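Local coordinates for protein leucyl aminopeptidase (Trypanosoma brucei brucei, PDB 5NTD) that probably cleaves amino-terminal residues, leucine in particular, from peptides as a two-metal M17 aminopeptidase, here with manganese and the inhibitor bestatin bound, at residues G[32-37]-G[140-145]; G[130-135]-G[160-165]; G[272-277]-G[325-330]; G[373-378]-G[473-478]. All blocks are in the same frame, centred on the assembly; numbering follows the deposited sequence.

How the contacts relate
Contacts 1 and 2 belong to the N-terminal part of the chain, contacts 3 and 4 to the catalytic domain. Contacts 1 and 2 have centres about 19 Å apart and touch directly: Val141 CG2 lies 3.9 Å from Leu131 CD2, where helix 120-131 packs on strand 140-145. Contact 4 alone holds active-site groups, with both manganese ions, bestatin and bicarbonate beside residues 373-375. Contact 3 is in the same domain, its nearest atoms about 14 Å from those of contact 4. Contact 1 is farthest from the site, its centre about 47 Å from that of contact 4. Contacts 2 and 3 come within about 12 Å without touching.

Contact 1. Residues G[32-37]-G[140-145]. Unlike the reference sequence in segment 32-37: Ala32 (reference Thr).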
loop_
_atom_site.group_PDB
_atom_site.type_symbol
_atom_site.label_atom_id
_atom_site.label_comp_id
_atom_site.label_asym_id
_atom_site.label_seq_id
_atom_site.Cartn_x
_atom_site.Cartn_y
_atom_site.Cartn_z
ATOM N N ALA G 32 -14.960 -59.429 -2.628
ATOM C CA ALA G 32 -15.323 -60.813 -2.242
ATOM C C ALA G 32 -15.731 -60.869 -0.773
ATOM O O ALA G 32 -16.740 -61.484 -0.412
ATOM C CB ALA G 32 -14.176 -61.790 -2.515
ATOM N N ALA G 33 -14.960 -60.238 0.098
ATOM C CA ALA G 33 -15.304 -60.264 1.543
ATOM C C ALA G 33 -16.656 -59.594 1.774
ATOM O O ALA G 33 -17.451 -59.984 2.649
ATOM C CB ALA G 33 -14.220 -59.604 2.378
ATOM N N TYR G 34 -16.889 -58.545 0.996
ATOM C CA TYR G 34 -18.143 -57.753 1.076
ATOM C C TYR G 34 -19.368 -58.599 0.638
ATOM O O TYR G 34 -20.394 -58.626 1.339
ATOM C CB TYR G 34 -18.009 -56.516 0.178
ATOM C CG TYR G 34 -19.224 -55.626 0.088
ATOM C CD1 TYR G 34 -20.233 -55.882 -0.828
ATOM C CD2 TYR G 34 -19.331 -54.505 0.872
ATOM C CE1 TYR G 34 -21.346 -55.061 -0.929
ATOM C CE2 TYR G 34 -20.444 -53.662 0.778
ATOM C CZ TYR G 34 -21.438 -53.943 -0.133
ATOM O OH TYR G 34 -22.533 -53.119 -0.266
ATOM N N GLU G 35 -19.245 -59.242 -0.527
ATOM C CA GLU G 35 -20.256 -60.257 -1.030
ATOM C C GLU G 35 -20.557 -61.323 0.037
ATOM O O GLU G 35 -21.708 -61.621 0.352
ATOM C CB GLU G 35 -19.777 -60.977 -2.308
ATOM N N SER G 36 -19.495 -61.797 0.661
ATOM C CA SER G 36 -19.604 -62.790 1.734
ATOM C C SER G 36 -20.313 -62.271 2.986
ATOM O O SER G 36 -21.124 -62.962 3.593
ATOM C CB SER G 36 -18.213 -63.315 2.099
ATOM O OG SER G 36 -18.245 -64.077 3.306
ATOM N N ASN G 37 -19.975 -61.071 3.414
ATOM C CA ASN G 37 -20.535 -60.534 4.704
ATOM C C ASN G 37 -21.892 -59.877 4.587
ATOM O O ASN G 37 -22.635 -59.779 5.546
ATOM C CB ASN G 37 -19.524 -59.611 5.391
ATOM C CG ASN G 37 -18.293 -60.376 5.840
ATOM O OD1 ASN G 37 -18.410 -61.470 6.416
ATOM N ND2 ASN G 37 -17.097 -59.837 5.560
ATOM N N THR G 140 -23.811 -45.603 6.811
ATOM C CA THR G 140 -22.590 -46.154 6.260
ATOM C C THR G 140 -22.701 -46.112 4.758
ATOM O O THR G 140 -23.646 -46.632 4.181
ATOM C CB THR G 140 -22.341 -47.569 6.768
ATOM O OG1 THR G 140 -22.089 -47.508 8.177
ATOM C CG2 THR G 140 -21.107 -48.172 6.132
ATOM N N VAL G 141 -21.720 -45.493 4.121
ATOM C CA VAL G 141 -21.674 -45.393 2.648
ATOM C C VAL G 141 -20.602 -46.328 2.093
ATOM O O VAL G 141 -19.435 -46.256 2.479
ATOM C CB VAL G 141 -21.385 -43.933 2.166
ATOM C CG1 VAL G 141 -21.291 -43.853 0.655
ATOM C CG2 VAL G 141 -22.462 -42.997 2.683
ATOM N N ASP G 142 -21.002 -47.155 1.140
ATOM C CA ASP G 142 -20.090 -48.077 0.480
ATOM C C ASP G 142 -19.380 -47.323 -0.638
ATOM O O ASP G 142 -19.997 -46.770 -1.517
ATOM C CB ASP G 142 -20.804 -49.298 -0.085
ATOM C CG ASP G 142 -21.490 -50.131 0.992
ATOM O OD1 ASP G 142 -20.940 -50.289 2.105
ATOM O OD2 ASP G 142 -22.569 -50.668 0.699
ATOM N N VAL G 143 -18.060 -47.259 -0.522
ATOM C CA VAL G 143 -17.209 -46.622 -1.533
ATOM C C VAL G 143 -16.404 -47.703 -2.207
ATOM O O VAL G 143 -15.394 -48.205 -1.699
ATOM C CB VAL G 143 -16.288 -45.545 -0.928
ATOM C CG1 VAL G 143 -15.570 -44.785 -2.016
ATOM C CG2 VAL G 143 -17.091 -44.578 -0.081
ATOM N N PHE G 144 -16.848 -48.032 -3.401
ATOM C CA PHE G 144 -16.191 -49.063 -4.218
ATOM C C PHE G 144 -15.134 -48.387 -5.054
ATOM O O PHE G 144 -15.431 -47.545 -5.913
ATOM C CB PHE G 144 -17.178 -49.762 -5.147
ATOM C CG PHE G 144 -18.174 -50.632 -4.430
ATOM C CD1 PHE G 144 -19.318 -50.094 -3.864
ATOM C CD2 PHE G 144 -17.967 -52.018 -4.335
ATOM C CE1 PHE G 144 -20.225 -50.904 -3.211
ATOM C CE2 PHE G 144 -18.882 -52.836 -3.684
ATOM C CZ PHE G 144 -20.000 -52.274 -3.112
ATOM N N VAL G 145 -13.887 -48.750 -4.790
ATOM C CA VAL G 145 -12.753 -48.173 -5.532
ATOM C C VAL G 145 -12.192 -49.258 -6.423
ATOM O O VAL G 145 -12.049 -50.389 -6.007
ATOM C CB VAL G 145 -11.666 -47.575 -4.605
ATOM C CG1 VAL G 145 -12.281 -46.550 -3.663
ATOM C CG2 VAL G 145 -10.964 -48.625 -3.780
#
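Tyr34 of helix 31-38 reaches across to strand 140-145 and meets Asp142 and Phe144. The polar link is a short hydrogen bond from Tyr34 OH to Asp142 OD2, 2.6 Å long. The hydroxyl does not approach in the plane of the carboxylate. It comes from above that plane, 61° out of it, and the tyrosine ring stands almost square to the carboxylate. Asp142 OD1 lies near the ring plane, beyond the CE2 edge. This second oxygen has its own partners, Ser43 OG and Gln185 NE2. The buried carboxylate is therefore gripped from several directions, which should hold its rotation and may stabilise its charge.

Strand 140-145 belongs to the N-terminal, macro-clan domain of the M17 aminopeptidases, and helix 31-38 packs on its sheet. It is an inner strand of that mixed sheet, between strands 183-188 and 46-52. Asp142 and Phe144 face helix 31-38, while Val141 and Val143 pack against helix 120-131 on the other face of the sheet.

The aromatic part is an edge-to-face (T-shaped) pair. Phe144 CZ sits over one face of the Tyr34 ring, toward its rim, and lies 3.7 Å from Tyr34 CZ. The ring centroids are 5.2 Å apart and the planes meet at 73°. Tyr34 CG lies opposite the backbone N about the CA-CB bond (chi1 177°), which carries the ring from the helix to the sheet. Phe144 makes a further edge-to-face pair with Phe66, and Tyr34 also packs on Pro65 and Leu42.

Contact 2. Residues G[130-135]-G[160-165]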
loop_
_atom_site.group_PDB
_atom_site.type_symbol
_atom_site.label_atom_id
_atom_site.label_comp_id
_atom_site.label_asym_id
_atom_site.label_seq_id
_atom_site.Cartn_x
_atom_site.Cartn_y
_atom_site.Cartn_z
ATOM N N ALA G 130 -19.594 -36.836 -4.030
ATOM C CA ALA G 130 -20.608 -37.910 -3.927
ATOM C C ALA G 130 -21.285 -37.903 -2.569
ATOM O O ALA G 130 -22.483 -38.095 -2.464
ATOM C CB ALA G 130 -19.993 -39.270 -4.185
ATOM N N LEU G 131 -20.518 -37.676 -1.522
ATOM C CA LEU G 131 -21.077 -37.664 -0.161
ATOM C C LEU G 131 -22.020 -36.480 0.107
ATOM O O LEU G 131 -22.743 -36.457 1.095
ATOM C CB LEU G 131 -19.965 -37.681 0.869
ATOM C CG LEU G 131 -19.189 -38.990 0.900
ATOM C CD1 LEU G 131 -17.994 -38.871 1.803
ATOM C CD2 LEU G 131 -20.096 -40.116 1.392
ATOM N N ASP G 132 -21.991 -35.486 -0.766
ATOM C CA ASP G 132 -22.953 -34.384 -0.700
ATOM C C ASP G 132 -24.377 -34.864 -1.009
ATOM O O ASP G 132 -25.322 -34.154 -0.742
ATOM C CB ASP G 132 -22.572 -33.263 -1.656
ATOM C CG ASP G 132 -22.576 -31.896 -0.997
ATOM O OD1 ASP G 132 -22.219 -31.775 0.199
ATOM O OD2 ASP G 132 -22.920 -30.924 -1.695
ATOM N N GLU G 133 -24.510 -36.056 -1.574
ATOM C CA GLU G 133 -25.838 -36.655 -1.865
ATOM C C GLU G 133 -26.401 -37.497 -0.704
ATOM O O GLU G 133 -27.486 -38.037 -0.793
ATOM C CB GLU G 133 -25.865 -37.478 -3.152
ATOM C CG GLU G 133 -25.803 -36.681 -4.473
ATOM C CD GLU G 133 -25.996 -37.508 -5.754
ATOM O OE1 GLU G 133 -25.498 -38.664 -5.870
ATOM O OE2 GLU G 133 -26.656 -36.979 -6.696
ATOM N N VAL G 134 -25.676 -37.559 0.400
ATOM C CA VAL G 134 -26.155 -38.277 1.581
ATOM C C VAL G 134 -27.457 -37.618 2.038
ATOM O O VAL G 134 -27.505 -36.411 2.214
ATOM C CB VAL G 134 -25.112 -38.323 2.711
ATOM C CG1 VAL G 134 -25.715 -38.750 4.035
ATOM C CG2 VAL G 134 -24.021 -39.318 2.355
ATOM N N LYS G 135 -28.486 -38.439 2.217
ATOM C CA LYS G 135 -29.866 -37.964 2.578
ATOM C C LYS G 135 -30.079 -37.910 4.113
ATOM O O LYS G 135 -30.637 -36.956 4.611
ATOM C CB LYS G 135 -30.999 -38.675 1.817
ATOM C CG LYS G 135 -31.103 -40.138 2.123
ATOM C CD LYS G 135 -32.104 -40.839 1.171
ATOM C CE LYS G 135 -33.027 -41.790 1.905
ATOM N NZ LYS G 135 -34.042 -42.435 1.037
ATOM N N CYS G 160 -11.367 -36.907 2.850
ATOM C CA CYS G 160 -12.476 -36.444 2.011
ATOM C C CYS G 160 -13.704 -36.139 2.851
ATOM O O CYS G 160 -13.808 -36.509 4.006
ATOM C CB CYS G 160 -12.820 -37.454 0.910
ATOM S SG CYS G 160 -14.031 -38.700 1.428
ATOM N N GLY G 161 -14.636 -35.477 2.210
ATOM C CA GLY G 161 -15.941 -35.228 2.785
ATOM C C GLY G 161 -15.907 -34.239 3.927
ATOM O O GLY G 161 -14.961 -33.473 4.079
ATOM N N LYS G 162 -16.969 -34.265 4.709
ATOM C CA LYS G 162 -17.113 -33.363 5.843
ATOM C C LYS G 162 -16.092 -33.700 6.894
ATOM O O LYS G 162 -15.794 -34.853 7.111
ATOM C CB LYS G 162 -18.528 -33.407 6.394
ATOM C CG LYS G 162 -19.439 -32.606 5.493
ATOM C CD LYS G 162 -20.940 -32.756 5.595
ATOM C CE LYS G 162 -21.689 -31.557 5.012
ATOM N NZ LYS G 162 -21.162 -31.121 3.687
ATOM N N HIS G 163 -15.584 -32.677 7.554
ATOM C CA HIS G 163 -14.496 -32.839 8.507
ATOM C C HIS G 163 -14.998 -33.225 9.890
ATOM O O HIS G 163 -16.059 -32.800 10.336
ATOM C CB HIS G 163 -13.649 -31.564 8.622
ATOM C CG HIS G 163 -12.895 -31.237 7.373
ATOM N ND1 HIS G 163 -11.743 -30.489 7.371
ATOM C CD2 HIS G 163 -13.094 -31.621 6.090
ATOM C CE1 HIS G 163 -11.281 -30.398 6.142
ATOM N NE2 HIS G 163 -12.072 -31.091 5.347
ATOM N N ASN G 164 -14.217 -34.047 10.570
ATOM C CA ASN G 164 -14.597 -34.502 11.920
ATOM C C ASN G 164 -14.652 -33.336 12.880
ATOM O O ASN G 164 -15.418 -33.358 13.841
ATOM C CB ASN G 164 -13.708 -35.637 12.430
ATOM C CG ASN G 164 -12.310 -35.203 12.739
ATOM O OD1 ASN G 164 -12.053 -34.617 13.794
ATOM N ND2 ASN G 164 -11.392 -35.458 11.798
ATOM N N PHE G 165 -13.829 -32.324 12.632
ATOM C CA PHE G 165 -13.937 -31.099 13.414
ATOM C C PHE G 165 -15.113 -30.254 12.903
ATOM O O PHE G 165 -15.161 -29.873 11.753
ATOM C CB PHE G 165 -12.684 -30.250 13.416
ATOM C CG PHE G 165 -12.860 -29.014 14.218
ATOM C CD1 PHE G 165 -12.690 -29.031 15.600
ATOM C CD2 PHE G 165 -13.344 -27.844 13.613
ATOM C CE1 PHE G 165 -12.923 -27.906 16.359
ATOM C CE2 PHE G 165 -13.589 -26.710 14.380
ATOM C CZ PHE G 165 -13.392 -26.746 15.744
#
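Leu131 and Cys160 form the close-packed side of this contact. One branch of the leucine does the touching: Leu131 CD1 lies 4.0 Å from Cys160 SG. The same methyl comes over the bare backbone of Gly161, with CD1 4.3 Å from Gly161 CA. Gly161 has a positive phi of 70° and no side chain between its backbone and the leucine. Its N is hydrogen-bonded to Thr128 OG1, so the loop is tied to helix 120-131 by backbone as well as by side chains. Cys160 also packs on Thr124 and Val127 of that helix.

The outer side is much looser. Asp132 and Lys162, both exposed, reach toward each other with their chains crossing at about a right angle. Asp132 OD1 and Lys162 NZ are 3.7 Å apart, a long salt bridge. The lysine is nearly straight until its last bond, where a bend (chi4 46°) turns NZ to the carboxylate. No hydrogen bond joins the two segments.

Residues 131-134 make a type I beta turn, with Val134 N bonded to Leu131 O at 3.2 Å. The contact joins this turn, which leads from helix 120-131 to strand 140-145, to the loop running from helix 150-158 toward strand 183-188, in the alpha/beta N-terminal domain of the macro clan.

Contact 3. Residues G[272-277]-G[325-330]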
loop_
_atom_site.group_PDB
_atom_site.type_symbol
_atom_site.label_atom_id
_atom_site.label_comp_id
_atom_site.label_asym_id
_atom_site.label_seq_id
_atom_site.Cartn_x
_atom_site.Cartn_y
_atom_site.Cartn_z
ATOM N N LEU G 272 8.621 -36.684 22.332
ATOM C CA LEU G 272 8.045 -38.012 22.458
ATOM C C LEU G 272 9.061 -39.051 21.962
ATOM O O LEU G 272 9.769 -38.796 20.988
ATOM C CB LEU G 272 6.754 -38.156 21.656
ATOM C CG LEU G 272 5.819 -36.956 21.744
ATOM C CD1 LEU G 272 4.603 -37.179 20.858
ATOM C CD2 LEU G 272 5.378 -36.727 23.168
ATOM N N LEU G 273 9.127 -40.196 22.655
ATOM C CA LEU G 273 10.074 -41.282 22.298
ATOM C C LEU G 273 9.395 -42.586 22.091
ATOM O O LEU G 273 8.596 -43.023 22.884
ATOM C CB LEU G 273 11.129 -41.483 23.351
ATOM C CG LEU G 273 12.093 -40.320 23.546
ATOM C CD1 LEU G 273 12.880 -40.518 24.849
ATOM C CD2 LEU G 273 13.052 -40.216 22.353
ATOM N N TYR G 274 9.776 -43.218 21.005
ATOM C CA TYR G 274 9.352 -44.572 20.708
ATOM C C TYR G 274 10.561 -45.385 20.275
ATOM O O TYR G 274 11.284 -45.031 19.331
ATOM C CB TYR G 274 8.300 -44.573 19.602
ATOM C CG TYR G 274 8.103 -45.899 18.908
ATOM C CD1 TYR G 274 7.479 -46.967 19.557
ATOM C CD2 TYR G 274 8.499 -46.067 17.581
ATOM C CE1 TYR G 274 7.272 -48.163 18.902
ATOM C CE2 TYR G 274 8.303 -47.263 16.911
ATOM C CZ TYR G 274 7.687 -48.301 17.573
ATOM O OH TYR G 274 7.501 -49.481 16.898
ATOM N N THR G 275 10.773 -46.484 20.981
ATOM C CA THR G 275 11.819 -47.459 20.609
ATOM C C THR G 275 11.137 -48.779 20.356
ATOM O O THR G 275 10.511 -49.320 21.257
ATOM C CB THR G 275 12.864 -47.589 21.726
ATOM O OG1 THR G 275 13.404 -46.288 21.987
ATOM C CG2 THR G 275 14.021 -48.521 21.309
ATOM N N PRO G 276 11.251 -49.312 19.130
ATOM C CA PRO G 276 10.662 -50.620 18.848
ATOM C C PRO G 276 11.367 -51.812 19.535
ATOM O O PRO G 276 12.492 -51.684 20.042
ATOM C CB PRO G 276 10.827 -50.775 17.334
ATOM C CG PRO G 276 11.987 -49.918 16.981
ATOM C CD PRO G 276 12.034 -48.811 18.000
ATOM N N LYS G 277 10.656 -52.934 19.570
ATOM C CA LYS G 277 11.187 -54.234 20.054
ATOM C C LYS G 277 12.250 -54.573 19.049
ATOM O O LYS G 277 12.060 -54.448 17.860
ATOM C CB LYS G 277 10.106 -55.332 20.092
ATOM N N THR G 325 1.169 -43.201 14.233
ATOM C CA THR G 325 0.997 -44.327 13.332
ATOM C C THR G 325 2.117 -45.338 13.517
ATOM O O THR G 325 1.881 -46.544 13.560
ATOM C CB THR G 325 0.958 -43.881 11.885
ATOM O OG1 THR G 325 -0.205 -43.069 11.725
ATOM C CG2 THR G 325 0.844 -45.097 10.947
ATOM N N ALA G 326 3.340 -44.846 13.606
ATOM C CA ALA G 326 4.501 -45.711 13.803
ATOM C C ALA G 326 4.347 -46.533 15.100
ATOM O O ALA G 326 4.728 -47.715 15.126
ATOM C CB ALA G 326 5.784 -44.917 13.853
ATOM N N VAL G 327 3.828 -45.895 16.157
ATOM C CA VAL G 327 3.643 -46.590 17.448
ATOM C C VAL G 327 2.527 -47.626 17.324
ATOM O O VAL G 327 2.671 -48.793 17.695
ATOM C CB VAL G 327 3.307 -45.644 18.588
ATOM C CG1 VAL G 327 2.944 -46.426 19.849
ATOM C CG2 VAL G 327 4.497 -44.738 18.863
ATOM N N ARG G 328 1.425 -47.195 16.760
ATOM C CA ARG G 328 0.266 -48.084 16.613
ATOM C C ARG G 328 0.546 -49.299 15.711
ATOM O O ARG G 328 0.096 -50.398 16.024
ATOM C CB ARG G 328 -0.960 -47.345 16.101
ATOM C CG ARG G 328 -1.649 -46.584 17.193
ATOM C CD ARG G 328 -2.710 -45.662 16.641
ATOM N NE ARG G 328 -3.675 -45.290 17.675
ATOM C CZ ARG G 328 -4.537 -44.265 17.594
ATOM N NH1 ARG G 328 -4.587 -43.485 16.497
ATOM N NH2 ARG G 328 -5.354 -44.025 18.610
ATOM N N LEU G 329 1.270 -49.097 14.623
ATOM C CA LEU G 329 1.657 -50.202 13.715
ATOM C C LEU G 329 2.980 -50.863 14.060
ATOM O O LEU G 329 3.391 -51.805 13.392
ATOM C CB LEU G 329 1.739 -49.730 12.277
ATOM C CG LEU G 329 0.439 -49.098 11.751
ATOM C CD1 LEU G 329 0.590 -48.792 10.274
ATOM C CD2 LEU G 329 -0.765 -50.010 12.005
ATOM N N GLN G 330 3.606 -50.388 15.127
ATOM C CA GLN G 330 4.891 -50.935 15.597
ATOM C C GLN G 330 5.886 -51.024 14.466
ATOM O O GLN G 330 6.536 -52.051 14.261
ATOM C CB GLN G 330 4.710 -52.304 16.249
ATOM C CG GLN G 330 3.871 -52.179 17.494
ATOM C CD GLN G 330 3.677 -53.502 18.189
ATOM O OE1 GLN G 330 3.425 -54.541 17.549
ATOM N NE2 GLN G 330 3.805 -53.493 19.530
#
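Tyr274 lays its ring over the last turn of helix 314-328, and Val327 lies beneath it. The helix ends in a Schellman motif and packs here against strand 268-274 of the mixed catalytic-domain sheet. With chi1 at 161° the side chain of Tyr274 swings away from its own backbone N, and the ring extends along the helix end.

Thr325 O takes the bond from Leu329 N, at 2.8 Å, in this final turn. Ala326 comes next. Its carbonyl O is 3.7 Å from Tyr274 OH, an oblique approach without a hydrogen bond. Val327 makes the main apolar contact. Its CA stands over one face of the tyrosine ring, toward the rim. Its CG2 methyl touches the base of the ring, 3.8 Å from Tyr274 CD1. Pro276 N lies over the opposite face, so the ring is flanked on both faces, by the helix and by the chain that follows its own strand. Gln330 leaves helical geometry with a phi of 50°, and its N returns to Val327 O at 3.2 Å. This turn carries the backbone past the phenol end. Tyr274 OH is hydrogen-bonded to the next carbonyl, Gln331 O, and lies 3.3 Å from Gln330 CA.

Contact 4. Residues G[373-378]-G[473-478]; sequences EGRIVL and SCAGYF. With MN (manganese (II) ion), chain B; MN (manganese (II) ion), chain C; BES (2-(3-amino-2-hydroxy-4-phenyl-butyrylamino)-4-methyl-pentanoic acid), chain D; BCT (bicarbonate ion), chain E.
Bicarbonate O2 is gripped by three N-H groups of Arg375, the residue that packs on Ala475 and Phe478. Arg375 NE gives a nearly straight bond, 2.6 Å to O2 with an N-H...O angle of 173°. The backbone N bonds to the same oxygen, and NH2 adds a weak third bond. This is the two-metal active site of an M17 leucyl aminopeptidase. In related enzymes a bicarbonate at this place is thought to act as a general base.

Arg375 NH2 also bonds to bicarbonate O3, at 3.2 Å, and Gly374 N holds O1 at 2.8 Å. The anion thus sits by the backbone N-H groups of Gly374 and Arg375, near the N-terminal end of the helix, which probably help to stabilise its charge.

Glu373 bridges the metals. Its OE1 is 2.0 Å from the chain B manganese and its OE2 is 2.0 Å from the chain C manganese. Lys289, Asp294 and Asp312 add to the first site, Asp294 and Asp371 to the second. Bestatin O2 bridges both ions; its N2 binds the first and its O3 the second.

Segment 473-478 packs against the arginine, and its helix axis runs roughly parallel to that of 374-378. Ala475 CB lies over one guanidinium face, 3.7 Å from Arg375 NH2. The arginine bends at chi3 (68°), turning its guanidinium edge to the bicarbonate. Its CG sits over the face of the Phe478 ring, a CH-pi contact 3.8 Å from the centroid. The guanidinium and ring planes differ by 62°. Phe478 also reaches the helix backbone, with CE1 3.3 Å from Arg375 O.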
loop_
_atom_site.group_PDB
_atom_site.type_symbol
_atom_site.label_atom_id
_atom_site.label_comp_id
_atom_site.label_asym_id
_atom_site.label_seq_id
_atom_site.Cartn_x
_atom_site.Cartn_y
_atom_site.Cartn_z
ATOM N N GLU G 373 9.322 -16.575 12.675
ATOM C CA GLU G 373 9.398 -17.229 14.000
ATOM C C GLU G 373 9.683 -18.725 13.909
ATOM O O GLU G 373 10.276 -19.314 14.790
ATOM C CB GLU G 373 8.107 -16.997 14.775
ATOM C CG GLU G 373 6.896 -17.919 14.480
ATOM C CD GLU G 373 6.225 -17.781 13.120
ATOM O OE1 GLU G 373 5.557 -18.780 12.659
ATOM O OE2 GLU G 373 6.307 -16.658 12.485
ATOM N N GLY G 374 9.219 -19.315 12.834
ATOM C CA GLY G 374 9.209 -20.755 12.682
ATOM C C GLY G 374 10.602 -21.303 12.659
ATOM O O GLY G 374 10.917 -22.276 13.331
ATOM N N ARG G 375 11.452 -20.662 11.890
ATOM C CA ARG G 375 12.804 -21.131 11.746
ATOM C C ARG G 375 13.555 -21.058 13.067
ATOM O O ARG G 375 14.453 -21.853 13.342
ATOM C CB ARG G 375 13.528 -20.358 10.639
ATOM C CG ARG G 375 13.852 -18.931 11.000
ATOM C CD ARG G 375 14.228 -18.149 9.755
ATOM N NE ARG G 375 13.065 -17.970 8.876
ATOM C CZ ARG G 375 13.134 -17.495 7.642
ATOM N NH1 ARG G 375 14.308 -17.153 7.123
ATOM N NH2 ARG G 375 12.059 -17.402 6.924
ATOM N N ILE G 376 13.188 -20.074 13.879
ATOM C CA ILE G 376 13.829 -19.888 15.209
ATOM C C ILE G 376 13.458 -21.040 16.147
ATOM O O ILE G 376 14.266 -21.658 16.803
ATOM C CB ILE G 376 13.411 -18.549 15.838
ATOM C CG1 ILE G 376 14.051 -17.395 15.039
ATOM C CG2 ILE G 376 13.818 -18.493 17.294
ATOM C CD1 ILE G 376 13.587 -16.027 15.443
ATOM N N VAL G 377 12.196 -21.286 16.189
ATOM C CA VAL G 377 11.611 -22.323 17.019
ATOM C C VAL G 377 12.181 -23.711 16.604
ATOM O O VAL G 377 12.584 -24.529 17.406
ATOM C CB VAL G 377 10.082 -22.133 16.878
ATOM C CG1 VAL G 377 9.340 -23.363 16.519
ATOM C CG2 VAL G 377 9.537 -21.396 18.082
ATOM N N LEU G 378 12.265 -23.917 15.309
ATOM C CA LEU G 378 12.814 -25.142 14.754
ATOM C C LEU G 378 14.297 -25.278 15.020
ATOM O O LEU G 378 14.832 -26.384 15.127
ATOM C CB LEU G 378 12.541 -25.221 13.249
ATOM C CG LEU G 378 11.077 -25.423 12.869
ATOM C CD1 LEU G 378 10.864 -25.140 11.399
ATOM C CD2 LEU G 378 10.623 -26.841 13.199
ATOM N N SER G 473 14.612 -22.218 0.454
ATOM C CA SER G 473 15.911 -22.797 0.730
ATOM C C SER G 473 16.598 -22.108 1.901
ATOM O O SER G 473 17.127 -22.745 2.814
ATOM C CB SER G 473 16.788 -22.741 -0.505
ATOM O OG SER G 473 16.150 -23.345 -1.628
ATOM N N CYS G 474 16.599 -20.797 1.860
ATOM C CA CYS G 474 17.258 -19.987 2.909
ATOM C C CYS G 474 16.649 -20.230 4.294
ATOM O O CYS G 474 17.368 -20.308 5.278
ATOM C CB CYS G 474 17.218 -18.489 2.578
ATOM S SG CYS G 474 18.408 -18.030 1.302
ATOM N N ALA G 475 15.340 -20.376 4.366
ATOM C CA ALA G 475 14.693 -20.706 5.659
ATOM C C ALA G 475 15.186 -22.067 6.177
ATOM O O ALA G 475 15.450 -22.254 7.356
ATOM C CB ALA G 475 13.193 -20.695 5.546
ATOM N N GLY G 476 15.329 -23.004 5.255
ATOM C CA GLY G 476 15.880 -24.324 5.579
ATOM C C GLY G 476 17.306 -24.202 6.058
ATOM O O GLY G 476 17.689 -24.752 7.089
ATOM N N TYR G 477 18.081 -23.423 5.333
ATOM C CA TYR G 477 19.496 -23.214 5.691
ATOM C C TYR G 477 19.609 -22.743 7.132
ATOM O O TYR G 477 20.437 -23.207 7.894
ATOM C CB TYR G 477 20.196 -22.225 4.750
ATOM C CG TYR G 477 21.526 -21.791 5.313
ATOM C CD1 TYR G 477 22.649 -22.608 5.209
ATOM C CD2 TYR G 477 21.649 -20.605 6.036
ATOM C CE1 TYR G 477 23.863 -22.247 5.766
ATOM C CE2 TYR G 477 22.861 -20.235 6.598
ATOM C CZ TYR G 477 23.957 -21.061 6.459
ATOM O OH TYR G 477 25.146 -20.713 7.041
ATOM N N PHE G 478 18.781 -21.768 7.493
ATOM C CA PHE G 478 18.805 -21.190 8.841
ATOM C C PHE G 478 18.734 -22.310 9.889
ATOM O O PHE G 478 19.483 -22.347 10.861
ATOM C CB PHE G 478 17.653 -20.211 9.073
ATOM C CG PHE G 478 17.607 -19.671 10.467
ATOM C CD1 PHE G 478 17.013 -20.391 11.490
ATOM C CD2 PHE G 478 18.186 -18.445 10.772
ATOM C CE1 PHE G 478 16.989 -19.897 12.788
ATOM C CE2 PHE G 478 18.168 -17.946 12.073
ATOM C CZ PHE G 478 17.568 -18.663 13.076
HETATM MN MN MN B . 4.490 -19.070 11.040
HETATM MN MN MN C . 5.350 -16.003 10.875
HETATM N N2 BES D . 3.681 -19.325 9.204
HETATM C C1 BES D . 4.159 -18.392 8.186
HETATM C C6 BES D . 4.282 -19.026 6.779
HETATM C C7 BES D . 3.034 -19.125 5.945
HETATM C C8 BES D . 2.160 -20.192 6.097
HETATM C C12 BES D . 2.760 -18.180 4.966
HETATM C C9 BES D . 1.011 -20.289 5.317
HETATM C C11 BES D . 1.600 -18.272 4.180
HETATM C C10 BES D . 0.720 -19.321 4.358
HETATM C C2 BES D . 5.514 -17.853 8.694
HETATM O O2 BES D . 5.634 -17.810 10.149
HETATM C C3 BES D . 5.663 -16.446 8.195
HETATM O O3 BES D . 5.174 -15.582 8.961
HETATM N N1 BES D . 6.339 -16.345 7.040
HETATM C C4 BES D . 6.630 -15.125 6.347
HETATM C C13 BES D . 7.980 -14.548 6.759
HETATM C C14 BES D . 8.197 -13.086 6.370
HETATM C C15 BES D . 7.058 -12.113 6.652
HETATM C C16 BES D . 9.400 -12.546 7.102
HETATM C C5 BES D . 6.683 -15.348 4.874
HETATM O O1 BES D . 6.177 -14.489 4.152
HETATM O O4 BES D . 7.230 -16.358 4.420
HETATM C C BCT E . 9.476 -18.446 9.368
HETATM O O1 BCT E . 8.471 -18.665 10.246
HETATM O O2 BCT E . 10.661 -18.677 9.617
HETATM O O3 BCT E . 9.221 -17.938 8.249
#